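Methanosaeta concilii ACLY-B (Methanothrix soehngenii, PDB 6ZNW) forms part of an ATP-citrate lyase, which turns citrate and coenzyme A into acetyl-CoA and oxaloacetate at the cost of ATP, and binds citryl-CoA. Local coordinates at residues Ala402-Leu407 / Ile546-Leu551; Gln410-His415 / Gly574-Gly579; Gly452-Ala457 / Asn539-Ile544. One frame throughout, in Å; residues are numbered along the deposited sequence.

Contact 1 of 3, residues Ala402-Leu407 / Ile546-Leu551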
loop_
_atom_site.group_PDB
_atom_site.type_symbol
_atom_site.label_atom_id
_atom_site.label_comp_id
_atom_site.label_asym_id
_atom_site.label_seq_id
_atom_site.Cartn_x
_atom_site.Cartn_y
_atom_site.Cartn_z
ATOM N N ALA B 402 -28.119 -1.876 11.819
ATOM C CA ALA B 402 -27.502 -2.448 10.611
ATOM C C ALA B 402 -27.802 -1.539 9.389
ATOM O O ALA B 402 -26.912 -1.302 8.583
ATOM C CB ALA B 402 -28.042 -3.849 10.366
ATOM N N HIS B 403 -29.031 -0.960 9.311
ATOM C CA HIS B 403 -29.419 -0.037 8.237
ATOM C C HIS B 403 -28.695 1.292 8.330
ATOM O O HIS B 403 -28.460 1.900 7.290
ATOM C CB HIS B 403 -30.954 0.170 8.158
ATOM C CG HIS B 403 -31.729 -1.070 7.783
ATOM N ND1 HIS B 403 -31.093 -2.237 7.348
ATOM C CD2 HIS B 403 -33.067 -1.297 7.824
ATOM C CE1 HIS B 403 -32.056 -3.118 7.144
ATOM N NE2 HIS B 403 -33.263 -2.596 7.406
ATOM N N PHE B 404 -28.333 1.755 9.555
ATOM C CA PHE B 404 -27.548 2.988 9.695
ATOM C C PHE B 404 -26.120 2.751 9.134
ATOM O O PHE B 404 -25.543 3.654 8.532
ATOM C CB PHE B 404 -27.454 3.477 11.153
ATOM C CG PHE B 404 -26.663 4.766 11.317
ATOM C CD1 PHE B 404 -27.189 5.981 10.901
ATOM C CD2 PHE B 404 -25.383 4.756 11.868
ATOM C CE1 PHE B 404 -26.467 7.155 11.045
ATOM C CE2 PHE B 404 -24.655 5.944 12.016
ATOM C CZ PHE B 404 -25.193 7.133 11.583
ATOM N N ILE B 405 -25.555 1.554 9.326
ATOM C CA ILE B 405 -24.237 1.232 8.782
ATOM C C ILE B 405 -24.299 1.270 7.231
ATOM O O ILE B 405 -23.413 1.816 6.576
ATOM C CB ILE B 405 -23.734 -0.149 9.294
ATOM C CG1 ILE B 405 -23.435 -0.108 10.803
ATOM C CG2 ILE B 405 -22.509 -0.643 8.491
ATOM C CD1 ILE B 405 -23.208 -1.488 11.438
ATOM N N GLU B 406 -25.336 0.669 6.661
ATOM C CA GLU B 406 -25.540 0.678 5.215
ATOM C C GLU B 406 -25.790 2.086 4.663
ATOM O O GLU B 406 -25.296 2.392 3.586
ATOM C CB GLU B 406 -26.676 -0.252 4.801
ATOM C CG GLU B 406 -26.288 -1.702 5.016
ATOM C CD GLU B 406 -27.296 -2.690 4.458
ATOM O OE1 GLU B 406 -27.393 -3.820 4.986
ATOM O OE2 GLU B 406 -27.971 -2.339 3.467
ATOM N N LEU B 407 -26.523 2.926 5.402
ATOM C CA LEU B 407 -26.768 4.322 5.037
ATOM C C LEU B 407 -25.426 5.095 4.988
ATOM O O LEU B 407 -25.169 5.790 4.020
ATOM C CB LEU B 407 -27.733 4.986 6.028
ATOM C CG LEU B 407 -28.091 6.434 5.700
ATOM C CD1 LEU B 407 -28.820 6.525 4.348
ATOM C CD2 LEU B 407 -28.966 7.067 6.801
ATOM N N ILE B 546 -19.852 10.896 15.972
ATOM C CA ILE B 546 -20.754 11.318 17.016
ATOM C C ILE B 546 -22.057 10.481 17.004
ATOM O O ILE B 546 -22.494 10.014 18.067
ATOM C CB ILE B 546 -20.993 12.845 16.885
ATOM C CG1 ILE B 546 -19.752 13.629 17.350
ATOM C CG2 ILE B 546 -22.236 13.283 17.615
ATOM C CD1 ILE B 546 -19.611 14.997 16.674
ATOM N N LEU B 547 -22.651 10.267 15.824
ATOM C CA LEU B 547 -23.894 9.501 15.738
ATOM C C LEU B 547 -23.700 8.048 16.079
ATOM O O LEU B 547 -24.608 7.436 16.638
ATOM C CB LEU B 547 -24.559 9.642 14.367
ATOM C CG LEU B 547 -25.204 10.981 14.093
ATOM C CD1 LEU B 547 -25.816 10.999 12.694
ATOM C CD2 LEU B 547 -26.290 11.330 15.169
ATOM N N PHE B 548 -22.539 7.482 15.755
ATOM C CA PHE B 548 -22.249 6.101 16.078
ATOM C C PHE B 548 -22.177 5.905 17.602
ATOM O O PHE B 548 -22.631 4.876 18.091
ATOM C CB PHE B 548 -20.955 5.621 15.386
ATOM C CG PHE B 548 -21.144 4.208 14.904
ATOM C CD1 PHE B 548 -20.926 3.133 15.755
ATOM C CD2 PHE B 548 -21.638 3.951 13.640
ATOM C CE1 PHE B 548 -21.163 1.831 15.334
ATOM C CE2 PHE B 548 -21.920 2.645 13.240
ATOM C CZ PHE B 548 -21.680 1.596 14.089
ATOM N N ILE B 549 -21.626 6.893 18.356
ATOM C CA ILE B 549 -21.581 6.882 19.824
ATOM C C ILE B 549 -22.996 6.901 20.341
ATOM O O ILE B 549 -23.318 6.105 21.221
ATOM C CB ILE B 549 -20.780 8.080 20.434
ATOM C CG1 ILE B 549 -19.292 8.063 20.040
ATOM C CG2 ILE B 549 -20.955 8.155 21.963
ATOM C CD1 ILE B 549 -18.639 6.822 20.232
ATOM N N ASP B 550 -23.868 7.763 19.773
ATOM C CA ASP B 550 -25.283 7.791 20.201
ATOM C C ASP B 550 -25.988 6.465 19.913
ATOM O O ASP B 550 -26.768 6.011 20.730
ATOM C CB ASP B 550 -26.042 8.975 19.563
ATOM C CG ASP B 550 -25.744 10.314 20.246
ATOM O OD1 ASP B 550 -25.532 10.317 21.499
ATOM O OD2 ASP B 550 -25.740 11.371 19.535
ATOM N N LEU B 551 -25.672 5.832 18.771
ATOM C CA LEU B 551 -26.228 4.546 18.348
ATOM C C LEU B 551 -25.821 3.441 19.336
ATOM O O LEU B 551 -26.665 2.708 19.843
ATOM C CB LEU B 551 -25.730 4.203 16.920
ATOM C CG LEU B 551 -26.211 2.870 16.351
ATOM C CD1 LEU B 551 -27.756 2.737 16.490
ATOM C CD2 LEU B 551 -25.760 2.698 14.919
#
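Phe404 reaches from its helix into a notch formed by Leu547, Phe548 and Leu551 on the helix facing it. Segments 402-407 and 546-551 run antiparallel (171°), their axes 11.8 Å apart at closest. A gap that wide needs long side chains to bridge it, which suits phenylalanine and leucine. With CG set anti to the backbone N (chi1 -179°), the Phe404 ring projects across the gap, and the CD2-CE2-CZ side of the ring meets the three neighbours, each with a different atom. CZ lies 3.8 Å from CB of Leu547, whose side chain crosses that of Phe404 at about a right angle. CD2 of Phe404 comes within 3.7 Å of Leu551 CD2, the two side chains sliding past one another in opposite directions. Between these, Phe404 CE2 stands 4.0 Å from Phe548 CD2, an atom close to the plane of the Phe404 ring. The two phenylalanines thus cross at a slant, Phe548 meeting the edge of the Phe404 ring.

Phe548 is turned so that its own edge accepts Ile405, whose CG1 lies 4.0 Å from Phe548 CE2 and near the plane of that ring. Leu551 CD2 sits above one face of Phe548, 4.2 Å from the plane and offset toward the rim, so this methyl borders both aromatic rings. Around the contact, Phe404 also makes an edge-to-face contact with Phe513, while Leu505 and Ala509 of helix 500-512 pack on Phe404 and Leu547 respectively. One turn along helix 399-411, Leu407 packs on Leu378 of the second subunit.

No hydrogen bond or charge pair joins the two segments, and all five touching residues are buried. Their cohesion thus comes from dispersion and the exclusion of water, and its specificity from how the shapes of rings and branched methyl groups fit.

Contact 2 of 3, residues Gln410-His415 / Gly574-Gly579. With Q5B ((3S)-citryl-Coenzyme A), chain F.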
loop_
_atom_site.group_PDB
_atom_site.type_symbol
_atom_site.label_atom_id
_atom_site.label_comp_id
_atom_site.label_asym_id
_atom_site.label_seq_id
_atom_site.Cartn_x
_atom_site.Cartn_y
_atom_site.Cartn_z
ATOM N N GLN B 410 -23.361 4.190 1.771
ATOM C CA GLN B 410 -23.916 4.855 0.591
ATOM C C GLN B 410 -23.615 6.361 0.567
ATOM O O GLN B 410 -23.336 6.931 -0.499
ATOM C CB GLN B 410 -25.459 4.659 0.561
ATOM C CG GLN B 410 -25.839 3.201 0.403
ATOM C CD GLN B 410 -27.330 3.022 0.500
ATOM O OE1 GLN B 410 -28.085 3.444 -0.369
ATOM N NE2 GLN B 410 -27.785 2.438 1.583
ATOM N N ILE B 411 -23.715 7.009 1.740
ATOM C CA ILE B 411 -23.491 8.439 1.879
ATOM C C ILE B 411 -22.020 8.819 1.660
ATOM O O ILE B 411 -21.754 9.866 1.045
ATOM C CB ILE B 411 -24.069 8.928 3.242
ATOM C CG1 ILE B 411 -25.595 9.012 3.118
ATOM C CG2 ILE B 411 -23.479 10.267 3.683
ATOM C CD1 ILE B 411 -26.372 9.396 4.369
ATOM N N VAL B 412 -21.072 7.968 2.102
ATOM C CA VAL B 412 -19.652 8.252 1.889
ATOM C C VAL B 412 -19.044 7.547 0.683
ATOM O O VAL B 412 -17.830 7.661 0.502
ATOM C CB VAL B 412 -18.768 7.994 3.149
ATOM C CG1 VAL B 412 -19.341 8.742 4.343
ATOM C CG2 VAL B 412 -18.609 6.484 3.449
ATOM N N ALA B 413 -19.831 6.820 -0.128
ATOM C CA ALA B 413 -19.324 6.076 -1.293
ATOM C C ALA B 413 -18.385 6.910 -2.182
ATOM O O ALA B 413 -17.310 6.430 -2.556
ATOM C CB ALA B 413 -20.479 5.514 -2.121
ATOM N N ASP B 414 -18.786 8.147 -2.507
ATOM C CA ASP B 414 -17.935 9.031 -3.284
ATOM C C ASP B 414 -18.223 10.493 -2.987
ATOM O O ASP B 414 -19.370 10.860 -2.693
ATOM C CB ASP B 414 -18.101 8.818 -4.796
ATOM C CG ASP B 414 -16.785 9.267 -5.492
ATOM O OD1 ASP B 414 -15.692 8.755 -5.107
ATOM O OD2 ASP B 414 -16.836 10.219 -6.314
ATOM N N HIS B 415 -17.193 11.327 -3.060
ATOM C CA HIS B 415 -17.344 12.764 -2.931
ATOM C C HIS B 415 -16.517 13.494 -3.994
ATOM O O HIS B 415 -15.939 14.541 -3.716
ATOM C CB HIS B 415 -17.101 13.299 -1.516
ATOM C CG HIS B 415 -17.868 14.571 -1.231
ATOM N ND1 HIS B 415 -17.267 15.655 -0.620
ATOM C CD2 HIS B 415 -19.185 14.869 -1.443
ATOM C CE1 HIS B 415 -18.217 16.580 -0.488
ATOM N NE2 HIS B 415 -19.390 16.146 -0.950
ATOM N N GLY B 574 -12.841 2.652 9.666
ATOM C CA GLY B 574 -13.063 1.498 8.814
ATOM C C GLY B 574 -14.292 1.690 7.947
ATOM O O GLY B 574 -14.281 1.281 6.790
ATOM N N LEU B 575 -15.332 2.350 8.470
ATOM C CA LEU B 575 -16.549 2.641 7.748
ATOM C C LEU B 575 -16.258 3.559 6.541
ATOM O O LEU B 575 -16.851 3.376 5.482
ATOM C CB LEU B 575 -17.515 3.402 8.701
ATOM C CG LEU B 575 -18.440 2.580 9.525
ATOM C CD1 LEU B 575 -19.109 3.443 10.562
ATOM C CD2 LEU B 575 -19.429 1.834 8.642
ATOM N N PHE B 576 -15.440 4.617 6.741
ATOM C CA PHE B 576 -15.094 5.503 5.658
ATOM C C PHE B 576 -14.188 4.747 4.630
ATOM O O PHE B 576 -14.381 4.880 3.420
ATOM C CB PHE B 576 -14.355 6.749 6.186
ATOM C CG PHE B 576 -14.084 7.776 5.103
ATOM C CD1 PHE B 576 -12.939 7.704 4.326
ATOM C CD2 PHE B 576 -15.003 8.790 4.832
ATOM C CE1 PHE B 576 -12.708 8.626 3.301
ATOM C CE2 PHE B 576 -14.794 9.670 3.767
ATOM C CZ PHE B 576 -13.597 9.634 3.077
ATOM N N ALA B 577 -13.229 3.930 5.098
ATOM C CA ALA B 577 -12.360 3.204 4.167
ATOM C C ALA B 577 -13.209 2.272 3.291
ATOM O O ALA B 577 -13.020 2.224 2.080
ATOM C CB ALA B 577 -11.281 2.409 4.909
ATOM N N LEU B 578 -14.135 1.562 3.908
ATOM C CA LEU B 578 -14.982 0.617 3.218
ATOM C C LEU B 578 -15.915 1.333 2.217
ATOM O O LEU B 578 -15.996 0.932 1.048
ATOM C CB LEU B 578 -15.804 -0.175 4.259
ATOM C CG LEU B 578 -16.759 -1.227 3.642
ATOM C CD1 LEU B 578 -15.933 -2.366 2.888
ATOM C CD2 LEU B 578 -17.773 -1.752 4.696
ATOM N N GLY B 579 -16.621 2.363 2.689
ATOM C CA GLY B 579 -17.553 3.109 1.859
ATOM C C GLY B 579 -16.841 3.795 0.710
ATOM O O GLY B 579 -17.218 3.612 -0.454
HETATM N N Q5B F . -9.583 25.554 11.545
HETATM C C Q5B F . -8.455 19.711 6.707
HETATM O O Q5B F . -8.353 22.444 6.251
HETATM C C1 Q5B F . -9.658 20.595 7.073
HETATM C C10 Q5B F . -10.335 23.587 12.173
HETATM C C11 Q5B F . -10.029 24.853 12.638
HETATM C C12 Q5B F . -10.614 24.339 14.703
HETATM C C13 Q5B F . -10.801 22.660 13.123
HETATM C C14 Q5B F . -9.543 21.058 8.551
HETATM C C15 Q5B F . -9.297 19.934 9.561
HETATM C C16 Q5B F . -10.272 18.383 11.189
HETATM C C17 Q5B F . -10.117 17.067 10.451
HETATM C C18 Q5B F . -11.426 16.574 9.875
HETATM C C19 Q5B F . -12.540 15.469 7.999
HETATM C C2 Q5B F . -10.960 19.808 6.839
HETATM C C20 Q5B F . -13.105 16.317 6.872
HETATM C C21 Q5B F . -13.603 14.395 4.954
HETATM C C22 Q5B F . -14.478 13.694 3.949
HETATM C C23 Q5B F . -14.808 14.480 2.670
HETATM C C24 Q5B F . -13.645 15.401 2.252
HETATM C C25 Q5B F . -13.815 16.424 1.121
HETATM C C26 Q5B F . -15.108 13.453 1.565
HETATM C C3 Q5B F . -9.627 21.801 6.143
HETATM C C4 Q5B F . -7.974 27.129 8.399
HETATM C C5 Q5B F . -8.293 28.013 9.594
HETATM C C6 Q5B F . -7.235 28.142 10.688
HETATM C C7 Q5B F . -7.540 26.960 11.606
HETATM C C8 Q5B F . -9.069 26.916 11.529
HETATM C C9 Q5B F . -9.650 24.682 10.490
HETATM N N1 Q5B F . -10.096 23.492 10.810
HETATM N N2 Q5B F . -10.150 25.294 13.894
HETATM N N3 Q5B F . -10.930 23.078 14.405
HETATM N N4 Q5B F . -11.078 21.388 12.841
HETATM N N5 Q5B F . -10.355 19.512 10.275
HETATM N N6 Q5B F . -11.382 16.082 8.637
HETATM O O1 Q5B F . -8.844 24.464 4.781
HETATM O O10 Q5B F . -5.826 31.141 10.774
HETATM O O11 Q5B F . -7.591 31.578 12.645
HETATM O O12 Q5B F . -5.815 29.783 12.956
HETATM O O13 Q5B F . -8.168 19.440 9.679
HETATM O O14 Q5B F . -12.455 16.584 10.542
HETATM O O15 Q5B F . -12.418 14.268 5.008
HETATM O O16 Q5B F . -12.994 17.340 0.954
HETATM O O17 Q5B F . -14.897 16.278 0.342
HETATM O O18 Q5B F . -14.291 13.140 0.728
HETATM O O19 Q5B F . -16.282 12.830 1.686
HETATM O O2 Q5B F . -6.479 23.338 5.009
HETATM O O20 Q5B F . -15.948 15.300 2.936
HETATM O O21 Q5B F . -10.665 21.859 8.902
HETATM O O3 Q5B F . -7.538 24.651 6.907
HETATM O O4 Q5B F . -6.129 23.690 8.898
HETATM O O5 Q5B F . -5.098 25.297 7.222
HETATM O O6 Q5B F . -6.942 26.180 8.749
HETATM O O7 Q5B F . -9.451 27.516 10.302
HETATM O O8 Q5B F . -7.067 27.039 12.946
HETATM O O9 Q5B F . -7.634 29.344 11.383
HETATM P P Q5B F . -7.817 23.760 5.613
HETATM P P1 Q5B F . -6.371 24.860 7.979
HETATM P P2 Q5B F . -6.679 30.535 11.915
HETATM S S Q5B F . -14.488 15.453 6.033
#
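Ala413 and Gly579 bring the two backbones to a CA-CA separation of 4.7 Å, close enough for a direct main-chain contact. Ala413 CA points its hydrogen at Gly579 O, 3.3 Å away and nearly straight (168° at the hydrogen), in a CA-H...O contact. Segment 574-579 is helical throughout, whereas 410-415 leaves helix 399-411 and has an extended backbone at Asp414. Glycine suits position 579 because a CB there would fall only 2.5 Å from Val412 CG2; without one, that methyl settles 3.9 Å from Gly579 CA. Val412 also sets its CB against the Phe576 ring, 4.2 Å from CD2, its compact branched shape filling the angle between that ring and the bare glycine.

Past this junction the chain delivers His415 to citryl-CoA. His415 ND1 donates a short, fairly straight bond of 2.6 Å to O17, and the carboxylate carbon C25 lies at the ring's edge, in its plane. The ligand's other carboxylate lies near the start of the side chain, with O19 3.3 Å from His415 CB. An alanine in place of His415 has no ring nitrogen to offer O17, and the carboxylate around C25 would probably be freer to turn. Phe576, its CG anti to the backbone N (chi1 -175°), places CE2 4.0 Å from ligand methylene C22.

Arg501, Arg580 and His490 also hydrogen-bond the ligand, as does Arg597 of the third subunit. Histidines and arginines around the ligand, one arginine from another chain, are consistent with the active-site design of citrate synthase.

Contact 3 of 3, residues Gly452-Ala457 / Asn539-Ile544. With Q5B ((3S)-citryl-Coenzyme A), chain F.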
loop_
_atom_site.group_PDB
_atom_site.type_symbol
_atom_site.label_atom_id
_atom_site.label_comp_id
_atom_site.label_asym_id
_atom_site.label_seq_id
_atom_site.Cartn_x
_atom_site.Cartn_y
_atom_site.Cartn_z
ATOM N N GLY B 452 -10.163 9.890 7.755
ATOM C CA GLY B 452 -9.840 9.278 9.040
ATOM C C GLY B 452 -9.934 10.157 10.274
ATOM O O GLY B 452 -9.201 9.952 11.248
ATOM N N ALA B 453 -10.843 11.119 10.274
ATOM C CA ALA B 453 -11.103 11.947 11.464
ATOM C C ALA B 453 -12.248 11.345 12.319
ATOM O O ALA B 453 -12.541 11.892 13.375
ATOM C CB ALA B 453 -11.512 13.347 11.034
ATOM N N ILE B 454 -12.950 10.293 11.829
ATOM C CA ILE B 454 -14.112 9.738 12.515
ATOM C C ILE B 454 -13.769 9.268 13.942
ATOM O O ILE B 454 -14.464 9.646 14.877
ATOM C CB ILE B 454 -14.832 8.630 11.684
ATOM C CG1 ILE B 454 -15.041 9.037 10.195
ATOM C CG2 ILE B 454 -16.135 8.206 12.351
ATOM C CD1 ILE B 454 -15.840 7.986 9.289
ATOM N N ASP B 455 -12.708 8.466 14.115
ATOM C CA ASP B 455 -12.353 7.944 15.433
ATOM C C ASP B 455 -12.059 9.067 16.434
ATOM O O ASP B 455 -12.477 8.978 17.590
ATOM C CB ASP B 455 -11.081 7.085 15.368
ATOM C CG ASP B 455 -11.161 5.791 14.609
ATOM O OD1 ASP B 455 -12.276 5.335 14.346
ATOM O OD2 ASP B 455 -10.085 5.220 14.301
ATOM N N ASP B 456 -11.258 10.079 16.007
ATOM C CA ASP B 456 -10.913 11.195 16.859
ATOM C C ASP B 456 -12.097 12.056 17.159
ATOM O O ASP B 456 -12.181 12.491 18.294
ATOM C CB ASP B 456 -9.741 11.983 16.310
ATOM C CG ASP B 456 -8.525 11.080 16.307
ATOM O OD1 ASP B 456 -8.157 10.573 17.393
ATOM O OD2 ASP B 456 -8.011 10.779 15.206
ATOM N N ALA B 457 -13.056 12.248 16.211
ATOM C CA ALA B 457 -14.275 13.036 16.498
ATOM C C ALA B 457 -15.075 12.358 17.570
ATOM O O ALA B 457 -15.468 13.006 18.548
ATOM C CB ALA B 457 -15.131 13.245 15.247
ATOM N N ASN B 539 -18.493 18.353 9.948
ATOM C CA ASN B 539 -18.346 17.669 8.666
ATOM C C ASN B 539 -18.916 16.223 8.725
ATOM O O ASN B 539 -19.320 15.766 9.795
ATOM C CB ASN B 539 -16.890 17.748 8.158
ATOM C CG ASN B 539 -15.884 17.073 9.046
ATOM O OD1 ASN B 539 -16.047 15.927 9.465
ATOM N ND2 ASN B 539 -14.807 17.760 9.353
ATOM N N VAL B 540 -18.937 15.508 7.580
ATOM C CA VAL B 540 -19.473 14.147 7.491
ATOM C C VAL B 540 -18.731 13.167 8.438
ATOM O O VAL B 540 -19.380 12.282 8.976
ATOM C CB VAL B 540 -19.511 13.641 6.002
ATOM C CG1 VAL B 540 -18.136 13.077 5.532
ATOM C CG2 VAL B 540 -20.623 12.620 5.787
ATOM N N ALA B 541 -17.404 13.339 8.662
ATOM C CA ALA B 541 -16.623 12.439 9.537
ATOM C C ALA B 541 -17.014 12.654 11.006
ATOM O O ALA B 541 -17.183 11.704 11.756
ATOM C CB ALA B 541 -15.114 12.668 9.346
ATOM N N GLY B 542 -17.182 13.906 11.396
ATOM C CA GLY B 542 -17.602 14.244 12.746
ATOM C C GLY B 542 -19.013 13.761 12.979
ATOM O O GLY B 542 -19.315 13.176 14.025
ATOM N N CYS B 543 -19.869 13.941 11.971
ATOM C CA CYS B 543 -21.253 13.487 12.071
ATOM C C CYS B 543 -21.358 11.946 12.263
ATOM O O CYS B 543 -22.056 11.491 13.146
ATOM C CB CYS B 543 -22.035 13.944 10.852
ATOM S SG CYS B 543 -23.800 13.676 11.017
ATOM N N ILE B 544 -20.618 11.159 11.479
ATOM C CA ILE B 544 -20.614 9.697 11.607
ATOM C C ILE B 544 -20.125 9.228 12.994
ATOM O O ILE B 544 -20.768 8.376 13.575
ATOM C CB ILE B 544 -19.794 9.035 10.447
ATOM C CG1 ILE B 544 -20.458 9.290 9.075
ATOM C CG2 ILE B 544 -19.608 7.530 10.689
ATOM C CD1 ILE B 544 -19.440 9.108 7.803
HETATM N N Q5B F . -9.583 25.554 11.545
HETATM C C Q5B F . -8.455 19.711 6.707
HETATM O O Q5B F . -8.353 22.444 6.251
HETATM C C1 Q5B F . -9.658 20.595 7.073
HETATM C C10 Q5B F . -10.335 23.587 12.173
HETATM C C11 Q5B F . -10.029 24.853 12.638
HETATM C C12 Q5B F . -10.614 24.339 14.703
HETATM C C13 Q5B F . -10.801 22.660 13.123
HETATM C C14 Q5B F . -9.543 21.058 8.551
HETATM C C15 Q5B F . -9.297 19.934 9.561
HETATM C C16 Q5B F . -10.272 18.383 11.189
HETATM C C17 Q5B F . -10.117 17.067 10.451
HETATM C C18 Q5B F . -11.426 16.574 9.875
HETATM C C19 Q5B F . -12.540 15.469 7.999
HETATM C C2 Q5B F . -10.960 19.808 6.839
HETATM C C20 Q5B F . -13.105 16.317 6.872
HETATM C C21 Q5B F . -13.603 14.395 4.954
HETATM C C22 Q5B F . -14.478 13.694 3.949
HETATM C C23 Q5B F . -14.808 14.480 2.670
HETATM C C24 Q5B F . -13.645 15.401 2.252
HETATM C C25 Q5B F . -13.815 16.424 1.121
HETATM C C26 Q5B F . -15.108 13.453 1.565
HETATM C C3 Q5B F . -9.627 21.801 6.143
HETATM C C4 Q5B F . -7.974 27.129 8.399
HETATM C C5 Q5B F . -8.293 28.013 9.594
HETATM C C6 Q5B F . -7.235 28.142 10.688
HETATM C C7 Q5B F . -7.540 26.960 11.606
HETATM C C8 Q5B F . -9.069 26.916 11.529
HETATM C C9 Q5B F . -9.650 24.682 10.490
HETATM N N1 Q5B F . -10.096 23.492 10.810
HETATM N N2 Q5B F . -10.150 25.294 13.894
HETATM N N3 Q5B F . -10.930 23.078 14.405
HETATM N N4 Q5B F . -11.078 21.388 12.841
HETATM N N5 Q5B F . -10.355 19.512 10.275
HETATM N N6 Q5B F . -11.382 16.082 8.637
HETATM O O1 Q5B F . -8.844 24.464 4.781
HETATM O O10 Q5B F . -5.826 31.141 10.774
HETATM O O11 Q5B F . -7.591 31.578 12.645
HETATM O O12 Q5B F . -5.815 29.783 12.956
HETATM O O13 Q5B F . -8.168 19.440 9.679
HETATM O O14 Q5B F . -12.455 16.584 10.542
HETATM O O15 Q5B F . -12.418 14.268 5.008
HETATM O O16 Q5B F . -12.994 17.340 0.954
HETATM O O17 Q5B F . -14.897 16.278 0.342
HETATM O O18 Q5B F . -14.291 13.140 0.728
HETATM O O19 Q5B F . -16.282 12.830 1.686
HETATM O O2 Q5B F . -6.479 23.338 5.009
HETATM O O20 Q5B F . -15.948 15.300 2.936
HETATM O O21 Q5B F . -10.665 21.859 8.902
HETATM O O3 Q5B F . -7.538 24.651 6.907
HETATM O O4 Q5B F . -6.129 23.690 8.898
HETATM O O5 Q5B F . -5.098 25.297 7.222
HETATM O O6 Q5B F . -6.942 26.180 8.749
HETATM O O7 Q5B F . -9.451 27.516 10.302
HETATM O O8 Q5B F . -7.067 27.039 12.946
HETATM O O9 Q5B F . -7.634 29.344 11.383
HETATM P P Q5B F . -7.817 23.760 5.613
HETATM P P1 Q5B F . -6.371 24.860 7.979
HETATM P P2 Q5B F . -6.679 30.535 11.915
HETATM S S Q5B F . -14.488 15.453 6.033
#
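Ala453 and Ala541 face each other through their CB atoms, 4.0 Å apart, where the starts of two helices of the citrate synthase-like domain come together. The second of these, helix 540-554, opens with an N-cap at Asn539, and both starts border the coenzyme A arm of citryl-CoA.

Apolar contacts join the segments. Ile454 lies alongside Ala541, with CG1 3.7 Å from Ala541 CB, while its CG2 methyl meets Ile544 CG2 at 3.9 Å, the two isoleucines crossing at a slant. Branching at CB lets Ile454 serve both neighbours at once: CG1 lies anti to the carbonyl carbon (chi1 -46°) and CG2 lies anti to the backbone N. One turn on, Ala457 CB rests 3.7 Å from Gly542 CA. Small residues suit these places, since alanine and glycine let the backbones come within 4.7 Å at the CA atoms of Ile454 and Ala541. Ile454 also packs on Leu572 and Phe576.

Hydrogen bonds run within the second segment and to the ligand, and none crosses between the segments. Asn539 OD1 accepts from Gly542 N at 3.0 Å, the donor tilted 27° from the carbonyl plane, and takes a second, weak bond from Ala541 N. OD1 thus caps the first turn, mainly through Gly542 N. Asparagine fits here because the same amide group both accepts for the helix and donates to its surroundings: ND2 is also bonded to Gly489 O.

The ligand makes the remaining contacts. Val540 CG1 approaches methylene C22, and Ala453 CB lies 3.4 Å from O14, the oxygen of the pantetheine amide nearer the thioester. That same oxygen receives Asn539 ND2 at 2.9 Å, with an N-H...O angle of 162°.

The three contacts lie within one helical domain, their centres 12 to 13 Å apart. Contacts 1 and 2 share helix 399-411, and contacts 1 and 3 share helix 540-554. Along the chain, 452-457/539-544 is nested inside the loops closed by the other two, whose own segments alternate. Leu575 links contact 2 to contact 1, touching Ile405 and Phe548. Contacts 2 and 3 meet through Val412 CG1 and Ile544 CD1, 3.5 Å apart, and through Phe576 and Ile454. A continuous apolar core thus runs from contact 1, where the Leu547 side chain is about 14 Å from citryl-CoA, to contacts 2 and 3, which grip the citryl and pantetheine parts of the same ligand.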